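Local coordinates for protein hydrazine synthase subunit beta (Candidatus Kuenenia stuttgartiensis, PDB 5C2V) that forms part of the hydrazine synthase complex, which condenses nitric oxide with ammonium to hydrazine, and may modulate passage of the hydroxylamine intermediate between its active sites, at residues G238-L246 and L289-D299. Sequence-based numbering, arbitrary orientation.
Sequences GGKVARLPL and LVRSSTQEELD. With BET (trimethyl glycine), chain R.
The outermost strand of a beta-propeller blade, 241-245, has its edge turned away from strand 226-234 covered by helix 295-301, where the side-chain amide of Gln295 grips both N and O of Val241. Gln295 OE1 receives Val241 N (3.2 Å) in the carbonyl plane on a lone pair; Gln295 NE2 bonds Val241 O (2.8 Å) from above that carbonyl's plane. The amide swings to the strand because CG leaves opposite the backbone N (chi1 -171°) and the chain then bends at chi2 (65°). One turn on, Asp299 OD1 meets Arg243 NH2 (3.1 Å) in a salt bridge, lying in the guanidinium plane but approached from above its own carboxylate plane. A water joins the same OD1 to Arg243 N. The helices belong to the insertion between strands 277-282 and 312-317 of the next blade, so the contact ties two blades together beside the trimethyl glycine pocket, which His187, Glu188 and Arg302 complete. There Arg243 NH2 also reaches the ligand OXT (2.9 Å); Arg302 lies beside NH1, and both carboxylates probably help offset Arg243's charge. Extended Lys240 sends NZ to Val290 O (3.0 Å), within helix 283-291, and Ser293 O (2.6 Å), in the link between helices. Between these polar ends, Ala242 CB packs on Leu298 CD1 (3.7 Å).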
ATOM      1  N   GLY B 238     -26.914   9.996 -35.158  1.00 72.84           N
ATOM      2  CA  GLY B 238     -26.787   9.283 -33.899  1.00 57.62           C
ATOM      3  C   GLY B 238     -25.462   9.550 -33.209  1.00 56.27           C
ATOM      4  O   GLY B 238     -25.062   8.809 -32.311  1.00 55.22           O
ATOM      5  N   GLY B 239     -24.784  10.615 -33.624  1.00 61.79           N
ATOM      6  CA  GLY B 239     -23.483  10.960 -33.079  1.00 47.13           C
ATOM      7  C   GLY B 239     -23.519  11.341 -31.611  1.00 66.28           C
ATOM      8  O   GLY B 239     -24.572  11.685 -31.073  1.00 65.03           O
ATOM      9  N   LYS B 240     -22.360  11.285 -30.963  1.00 66.75           N
ATOM     10  CA  LYS B 240     -22.261  11.589 -29.541  1.00 47.57           C
ATOM     11  C   LYS B 240     -22.423  13.077 -29.258  1.00 61.19           C
ATOM     12  O   LYS B 240     -22.045  13.920 -30.071  1.00 58.03           O
ATOM     13  CB  LYS B 240     -20.916  11.119 -28.979  1.00 53.84           C
ATOM     14  CG  LYS B 240     -20.597   9.653 -29.205  1.00 62.18           C
ATOM     15  CD  LYS B 240     -19.170   9.349 -28.771  1.00 54.62           C
ATOM     16  CE  LYS B 240     -18.782   7.916 -29.084  1.00 56.35           C
ATOM     17  NZ  LYS B 240     -17.365   7.640 -28.715  1.00 51.85           N
ATOM     18  N   VAL B 241     -22.988  13.388 -28.097  1.00 67.14           N
ATOM     19  CA  VAL B 241     -22.989  14.748 -27.584  1.00 35.48           C
ATOM     20  C   VAL B 241     -22.111  14.780 -26.343  1.00 47.95           C
ATOM     21  O   VAL B 241     -22.473  14.226 -25.304  1.00 50.97           O
ATOM     22  CB  VAL B 241     -24.408  15.237 -27.242  1.00 42.01           C
ATOM     23  CG1 VAL B 241     -24.366  16.651 -26.684  1.00 42.64           C
ATOM     24  CG2 VAL B 241     -25.303  15.169 -28.471  1.00 54.25           C
ATOM     25  N   ALA B 242     -20.956  15.428 -26.447  1.00 35.71           N
ATOM     26  CA  ALA B 242     -19.978  15.379 -25.368  1.00 45.03           C
ATOM     27  C   ALA B 242     -19.854  16.716 -24.658  1.00 44.88           C
ATOM     28  O   ALA B 242     -19.323  17.675 -25.209  1.00 41.04           O
ATOM     29  CB  ALA B 242     -18.623  14.942 -25.907  1.00 47.74           C
ATOM     30  N   ARG B 243     -20.330  16.763 -23.420  1.00 51.56           N
ATOM     31  CA  ARG B 243     -20.218  17.961 -22.602  1.00 45.64           C
ATOM     32  C   ARG B 243     -18.915  17.913 -21.814  1.00 46.79           C
ATOM     33  O   ARG B 243     -18.712  17.020 -20.992  1.00 42.57           O
ATOM     34  CB  ARG B 243     -21.419  18.086 -21.663  1.00 42.91           C
ATOM     35  CG  ARG B 243     -22.758  18.157 -22.386  1.00 46.51           C
ATOM     36  CD  ARG B 243     -23.922  17.886 -21.445  1.00 47.22           C
ATOM     37  NE  ARG B 243     -24.032  16.469 -21.106  1.00 49.22           N
ATOM     38  CZ  ARG B 243     -24.843  15.985 -20.169  1.00 53.05           C
ATOM     39  NH1 ARG B 243     -25.616  16.804 -19.468  1.00 41.72           N
ATOM     40  NH2 ARG B 243     -24.878  14.681 -19.930  1.00 38.12           N
ATOM     41  N   LEU B 244     -18.029  18.870 -22.071  1.00 34.55           N
ATOM     42  CA  LEU B 244     -16.705  18.853 -21.461  1.00 51.62           C
ATOM     43  C   LEU B 244     -16.448  20.110 -20.635  1.00 39.20           C
ATOM     44  O   LEU B 244     -16.894  21.196 -20.999  1.00 55.89           O
ATOM     45  CB  LEU B 244     -15.632  18.697 -22.542  1.00 56.18           C
ATOM     46  CG  LEU B 244     -15.676  17.389 -23.334  1.00 53.71           C
ATOM     47  CD1 LEU B 244     -14.564  17.345 -24.371  1.00 44.93           C
ATOM     48  CD2 LEU B 244     -15.590  16.189 -22.400  1.00 40.84           C
ATOM     49  N   PRO B 245     -15.717  19.963 -19.518  1.00 51.85           N
ATOM     50  CA  PRO B 245     -15.440  21.076 -18.603  1.00 48.90           C
ATOM     51  C   PRO B 245     -14.442  22.077 -19.173  1.00 44.53           C
ATOM     52  O   PRO B 245     -13.542  21.674 -19.905  1.00 60.46           O
ATOM     53  CB  PRO B 245     -14.860  20.374 -17.375  1.00 48.59           C
ATOM     54  CG  PRO B 245     -14.212  19.152 -17.930  1.00 33.07           C
ATOM     55  CD  PRO B 245     -15.108  18.705 -19.051  1.00 43.41           C
ATOM     56  N   LEU B 246     -14.653  23.364 -18.916  1.00 57.49           N
ATOM     57  CA  LEU B 246     -13.621  24.377 -19.132  1.00 34.61           C
ATOM     58  C   LEU B 246     -12.876  24.789 -17.857  1.00 42.36           C
ATOM     59  O   LEU B 246     -11.951  25.598 -17.912  1.00 38.24           O
ATOM     60  CB  LEU B 246     -14.227  25.615 -19.791  1.00 43.36           C
ATOM     61  CG  LEU B 246     -14.632  25.429 -21.252  1.00 61.74           C
ATOM     62  CD1 LEU B 246     -15.532  26.562 -21.715  1.00 61.52           C
ATOM     63  CD2 LEU B 246     -13.390  25.332 -22.126  1.00 37.76           C
ATOM     64  N   LEU B 289     -10.338  12.333 -27.220  1.00 58.88           N
ATOM     65  CA  LEU B 289     -11.079  11.952 -26.025  1.00 50.28           C
ATOM     66  C   LEU B 289     -12.513  11.563 -26.370  1.00 48.42           C
ATOM     67  O   LEU B 289     -13.071  10.636 -25.784  1.00 50.23           O
ATOM     68  CB  LEU B 289     -11.075  13.090 -25.002  1.00 43.31           C
ATOM     69  CG  LEU B 289     -11.838  12.830 -23.701  1.00 55.14           C
ATOM     70  CD1 LEU B 289     -11.304  11.588 -23.003  1.00 53.91           C
ATOM     71  CD2 LEU B 289     -11.770  14.040 -22.783  1.00 44.77           C
ATOM     72  N   VAL B 290     -13.104  12.270 -27.328  1.00 46.41           N
ATOM     73  CA  VAL B 290     -14.477  11.997 -27.740  1.00 43.58           C
ATOM     74  C   VAL B 290     -14.596  10.636 -28.427  1.00 56.06           C
ATOM     75  O   VAL B 290     -15.508   9.863 -28.131  1.00 49.61           O
ATOM     76  CB  VAL B 290     -15.013  13.092 -28.687  1.00 59.31           C
ATOM     77  CG1 VAL B 290     -16.418  12.746 -29.163  1.00 38.41           C
ATOM     78  CG2 VAL B 290     -15.007  14.443 -27.992  1.00 38.55           C
ATOM     79  N   ARG B 291     -13.668  10.345 -29.333  1.00 52.38           N
ATOM     80  CA  ARG B 291     -13.698   9.096 -30.089  1.00 58.11           C
ATOM     81  C   ARG B 291     -13.442   7.873 -29.211  1.00 45.99           C
ATOM     82  O   ARG B 291     -14.003   6.803 -29.446  1.00 41.41           O
ATOM     83  CB  ARG B 291     -12.670   9.130 -31.224  1.00 61.78           C
ATOM     84  CG  ARG B 291     -12.868  10.248 -32.234  1.00 61.68           C
ATOM     85  CD  ARG B 291     -11.866  10.130 -33.373  1.00 64.07           C
ATOM     86  NE  ARG B 291     -11.662  11.391 -34.078  1.00 62.51           N
ATOM     87  CZ  ARG B 291     -10.618  12.193 -33.886  1.00 70.20           C
ATOM     88  NH1 ARG B 291      -9.678  11.863 -33.010  1.00 53.82           N
ATOM     89  NH2 ARG B 291     -10.512  13.323 -34.573  1.00 74.42           N
ATOM     90  N   SER B 292     -12.594   8.037 -28.201  1.00 35.60           N
ATOM     91  CA  SER B 292     -12.155   6.910 -27.382  1.00 53.44           C
ATOM     92  C   SER B 292     -13.006   6.701 -26.131  1.00 56.53           C
ATOM     93  O   SER B 292     -12.722   5.813 -25.327  1.00 60.56           O
ATOM     94  CB  SER B 292     -10.691   7.095 -26.978  1.00 51.55           C
ATOM     95  OG  SER B 292     -10.517   8.274 -26.214  1.00 42.73           O
ATOM     96  N   SER B 293     -14.044   7.513 -25.965  1.00 47.87           N
ATOM     97  CA  SER B 293     -14.911   7.396 -24.797  1.00 42.97           C
ATOM     98  C   SER B 293     -16.360   7.132 -25.190  1.00 48.25           C
ATOM     99  O   SER B 293     -16.831   7.613 -26.220  1.00 51.01           O
ATOM    100  CB  SER B 293     -14.830   8.662 -23.941  1.00 32.87           C
ATOM    101  OG  SER B 293     -13.486   8.985 -23.629  1.00 47.74           O
ATOM    102  N   THR B 294     -17.063   6.360 -24.366  1.00 43.39           N
ATOM    103  CA  THR B 294     -18.487   6.133 -24.571  1.00 42.81           C
ATOM    104  C   THR B 294     -19.265   7.357 -24.101  1.00 60.24           C
ATOM    105  O   THR B 294     -18.676   8.318 -23.608  1.00 68.56           O
ATOM    106  CB  THR B 294     -18.984   4.883 -23.819  1.00 51.68           C
ATOM    107  OG1 THR B 294     -18.779   5.055 -22.410  1.00 60.69           O
ATOM    108  CG2 THR B 294     -18.235   3.645 -24.287  1.00 47.21           C
ATOM    109  N   GLN B 295     -20.585   7.321 -24.243  1.00 51.96           N
ATOM    110  CA  GLN B 295     -21.414   8.446 -23.825  1.00 52.30           C
ATOM    111  C   GLN B 295     -21.459   8.535 -22.302  1.00 55.25           C
ATOM    112  O   GLN B 295     -21.429   9.625 -21.732  1.00 47.83           O
ATOM    113  CB  GLN B 295     -22.827   8.322 -24.394  1.00 56.10           C
ATOM    114  CG  GLN B 295     -23.690   9.555 -24.178  1.00 44.48           C
ATOM    115  CD  GLN B 295     -23.171  10.769 -24.924  1.00 49.75           C
ATOM    116  OE1 GLN B 295     -23.444  10.945 -26.113  1.00 53.46           O
ATOM    117  NE2 GLN B 295     -22.419  11.616 -24.231  1.00 45.44           N
ATOM    118  N   GLU B 296     -21.525   7.375 -21.656  1.00 45.60           N
ATOM    119  CA  GLU B 296     -21.537   7.294 -20.200  1.00 51.02           C
ATOM    120  C   GLU B 296     -20.268   7.890 -19.603  1.00 44.03           C
ATOM    121  O   GLU B 296     -20.324   8.722 -18.692  1.00 56.66           O
ATOM    122  CB  GLU B 296     -21.693   5.839 -19.750  1.00 49.68           C
ATOM    123  CG  GLU B 296     -22.823   5.601 -18.763  1.00 83.34           C
ATOM    124  CD  GLU B 296     -22.818   4.189 -18.206  1.00 89.49           C
ATOM    125  OE1 GLU B 296     -21.858   3.439 -18.489  1.00 74.67           O
ATOM    126  OE2 GLU B 296     -23.772   3.830 -17.485  1.00 77.03           O
ATOM    127  N   GLU B 297     -19.126   7.461 -20.129  1.00 47.75           N
ATOM    128  CA  GLU B 297     -17.831   7.915 -19.638  1.00 61.48           C
ATOM    129  C   GLU B 297     -17.658   9.418 -19.823  1.00 46.16           C
ATOM    130  O   GLU B 297     -17.110  10.089 -18.956  1.00 40.50           O
ATOM    131  CB  GLU B 297     -16.696   7.163 -20.340  1.00 49.03           C
ATOM    132  CG  GLU B 297     -15.293   7.668 -20.007  1.00 45.50           C
ATOM    133  CD  GLU B 297     -14.858   7.350 -18.584  1.00 52.99           C
ATOM    134  OE1 GLU B 297     -15.606   6.660 -17.859  1.00 59.05           O
ATOM    135  OE2 GLU B 297     -13.757   7.791 -18.191  1.00 43.16           O
ATOM    136  N   LEU B 298     -18.131   9.942 -20.950  1.00 48.02           N
ATOM    137  CA  LEU B 298     -18.067  11.377 -21.207  1.00 48.90           C
ATOM    138  C   LEU B 298     -18.973  12.145 -20.250  1.00 40.25           C
ATOM    139  O   LEU B 298     -18.595  13.199 -19.728  1.00 45.77           O
ATOM    140  CB  LEU B 298     -18.448  11.682 -22.656  1.00 45.20           C
ATOM    141  CG  LEU B 298     -17.438  11.264 -23.726  1.00 42.56           C
ATOM    142  CD1 LEU B 298     -18.038  11.403 -25.116  1.00 30.57           C
ATOM    143  CD2 LEU B 298     -16.161  12.084 -23.607  1.00 23.19           C
ATOM    144  N   ASP B 299     -20.167  11.605 -20.021  1.00 33.97           N
ATOM    145  CA  ASP B 299     -21.119  12.216 -19.100  1.00 42.84           C
ATOM    146  C   ASP B 299     -20.561  12.256 -17.682  1.00 51.73           C
ATOM    147  O   ASP B 299     -20.821  13.199 -16.935  1.00 46.57           O
ATOM    148  CB  ASP B 299     -22.451  11.464 -19.122  1.00 45.88           C
ATOM    149  CG  ASP B 299     -23.226  11.688 -20.407  1.00 48.86           C
ATOM    150  OD1 ASP B 299     -22.892  12.637 -21.147  1.00 39.74           O
ATOM    151  OD2 ASP B 299     -24.172  10.917 -20.674  1.00 42.92           O
TER
HETATM  152  N   BET R 403     -29.878  13.446 -17.223  1.00 69.03           N
HETATM  153  CA  BET R 403     -29.372  14.878 -17.347  1.00 56.45           C
HETATM  154  C   BET R 403     -27.805  14.873 -17.770  1.00 52.06           C
HETATM  155  O   BET R 403     -27.037  15.287 -16.866  1.00 59.01           O
HETATM  156  OXT BET R 403     -27.575  14.465 -18.933  1.00 64.20           O
HETATM  157  C1  BET R 403     -31.055  13.391 -16.272  1.00 58.70           C
HETATM  158  C2  BET R 403     -28.792  12.517 -16.676  1.00 53.11           C
HETATM  159  C3  BET R 403     -30.391  12.949 -18.565  1.00 69.94           C
HETATM  160  O   HOH W   1     -21.191  14.464 -21.673  1.00 35.00           O